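Local coordinates for protein acyl-CoA dehydrogenase (PDB 4RM7) that belongs to the acyl-CoA dehydrogenase family, which combines helical N- and C-terminal domains with a middle beta domain, at residues L100-S105 with F235-S240. Numbering follows the deposited sequence.
Sequences LEAFAS and FSQLYS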
# COMPACT_ATOMS: atom_id res chain seq x y z
N LEU A 100 -7.60 -38.64 -6.42
CA LEU A 100 -7.56 -40.04 -6.82
C LEU A 100 -8.94 -40.69 -6.74
O LEU A 100 -9.36 -41.37 -7.67
CB LEU A 100 -6.58 -40.84 -5.96
CG LEU A 100 -6.56 -42.30 -6.42
CD1 LEU A 100 -6.03 -42.35 -7.81
CD2 LEU A 100 -5.75 -43.20 -5.50
N GLU A 101 -9.64 -40.49 -5.62
CA GLU A 101 -10.97 -41.08 -5.43
C GLU A 101 -11.94 -40.64 -6.52
O GLU A 101 -12.69 -41.45 -7.05
CB GLU A 101 -11.55 -40.72 -4.06
CG GLU A 101 -10.93 -41.47 -2.90
CD GLU A 101 -11.48 -41.04 -1.54
OE1 GLU A 101 -12.12 -39.97 -1.44
OE2 GLU A 101 -11.27 -41.77 -0.56
N ALA A 102 -11.89 -39.36 -6.85
CA ALA A 102 -12.79 -38.78 -7.84
C ALA A 102 -12.65 -39.41 -9.22
O ALA A 102 -13.65 -39.62 -9.90
CB ALA A 102 -12.56 -37.26 -7.94
N PHE A 103 -11.42 -39.73 -9.63
CA PHE A 103 -11.20 -40.14 -11.03
C PHE A 103 -10.99 -41.63 -11.25
O PHE A 103 -10.93 -42.09 -12.39
CB PHE A 103 -10.02 -39.37 -11.61
CG PHE A 103 -10.34 -37.96 -11.97
CD1 PHE A 103 -10.87 -37.66 -13.21
CD2 PHE A 103 -10.14 -36.94 -11.06
CE1 PHE A 103 -11.17 -36.36 -13.55
CE2 PHE A 103 -10.45 -35.64 -11.40
CZ PHE A 103 -10.97 -35.35 -12.64
N ALA A 104 -10.87 -42.39 -10.16
CA ALA A 104 -10.60 -43.81 -10.29
C ALA A 104 -11.65 -44.65 -9.58
O ALA A 104 -12.24 -44.22 -8.59
CB ALA A 104 -9.22 -44.14 -9.76
N SER A 105 -11.85 -45.87 -10.08
CA SER A 105 -12.78 -46.82 -9.48
C SER A 105 -12.36 -47.19 -8.07
O SER A 105 -11.21 -47.01 -7.69
CB SER A 105 -12.88 -48.08 -10.32
OG SER A 105 -11.65 -48.79 -10.30
N PHE A 235 -11.82 -31.82 -17.46
CA PHE A 235 -11.14 -30.74 -16.75
C PHE A 235 -12.06 -30.15 -15.71
O PHE A 235 -11.63 -29.80 -14.61
CB PHE A 235 -10.68 -29.64 -17.70
CG PHE A 235 -10.19 -30.14 -19.02
CD1 PHE A 235 -8.83 -30.22 -19.29
CD2 PHE A 235 -11.09 -30.51 -20.02
CE1 PHE A 235 -8.38 -30.67 -20.53
CE2 PHE A 235 -10.66 -30.96 -21.25
CZ PHE A 235 -9.30 -31.04 -21.50
N SER A 236 -13.33 -30.01 -16.09
CA SER A 236 -14.37 -29.46 -15.21
C SER A 236 -14.28 -30.05 -13.82
O SER A 236 -14.23 -29.33 -12.82
CB SER A 236 -15.76 -29.70 -15.80
OG SER A 236 -15.91 -31.06 -16.22
N GLN A 237 -14.24 -31.37 -13.76
CA GLN A 237 -14.15 -32.07 -12.48
C GLN A 237 -12.82 -31.81 -11.77
O GLN A 237 -12.79 -31.61 -10.56
CB GLN A 237 -14.36 -33.56 -12.69
CG GLN A 237 -15.67 -34.04 -12.10
CD GLN A 237 -15.74 -33.81 -10.59
OE1 GLN A 237 -16.59 -33.06 -10.11
NE2 GLN A 237 -14.85 -34.46 -9.85
N LEU A 238 -11.73 -31.84 -12.53
CA LEU A 238 -10.41 -31.59 -11.97
C LEU A 238 -10.34 -30.20 -11.39
O LEU A 238 -9.88 -29.99 -10.26
CB LEU A 238 -9.33 -31.77 -13.04
CG LEU A 238 -7.89 -31.49 -12.60
CD1 LEU A 238 -7.46 -32.46 -11.51
CD2 LEU A 238 -6.96 -31.58 -13.80
N TYR A 239 -10.83 -29.24 -12.17
CA TYR A 239 -10.80 -27.85 -11.78
C TYR A 239 -11.54 -27.59 -10.46
O TYR A 239 -11.06 -26.82 -9.61
CB TYR A 239 -11.40 -26.99 -12.90
CG TYR A 239 -10.94 -25.57 -12.78
CD1 TYR A 239 -9.72 -25.18 -13.32
CD2 TYR A 239 -11.69 -24.63 -12.07
CE1 TYR A 239 -9.27 -23.88 -13.19
CE2 TYR A 239 -11.25 -23.32 -11.93
CZ TYR A 239 -10.04 -22.96 -12.50
OH TYR A 239 -9.57 -21.68 -12.39
N SER A 240 -12.69 -28.22 -10.27
CA SER A 240 -13.38 -28.15 -9.00
C SER A 240 -12.51 -28.67 -7.87
O SER A 240 -12.42 -28.05 -6.82
CB SER A 240 -14.69 -28.93 -9.04
OG SER A 240 -15.57 -28.34 -9.97
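Ala102 and Phe103, at the C-terminal end of helix 90-103, meet Gln237 and Leu238 in the first turns of helix 234-270. Ala102 points its methyl toward that helix. Its CB lies 4.1 Å from NE2 of Gln237, where a bend at chi2 (-61°) sets the amide beside this methyl. The carbonyl O of Ala102 is hydrogen-bonded to the hydroxyl of Ser232, just ahead of helix 234-270, and a backbone hydrogen bond also joins the two residues.

Phe103 supplies most of the contact from this side. Its CG stands beside the backbone N and anti to the carbonyl carbon (chi1 -77°), which carries the ring across to the other helix. The far end of the ring does the touching. CZ is 3.6 Å from the backbone N of Leu238, which sits at the ring edge and in its plane. The same CZ lies 3.8 Å from CB of Gln237, an oblique approach, and 4.0 Å from CB of Leu238. The ring and the Gln237 amide are turned 44° apart. Leu228, Leu241 and Phe187 of strand 184-191 also pack on this ring. No hydrogen bond links the two segments.

After Phe103 the helix ends, and Ser105 N-caps helix 106-119 through its OG. The contact is van der Waals helix-helix packing, centred on the Phe103 ring beside the beta sheet, joining the helical N- and C-terminal domains of the acyl-CoA dehydrogenase fold.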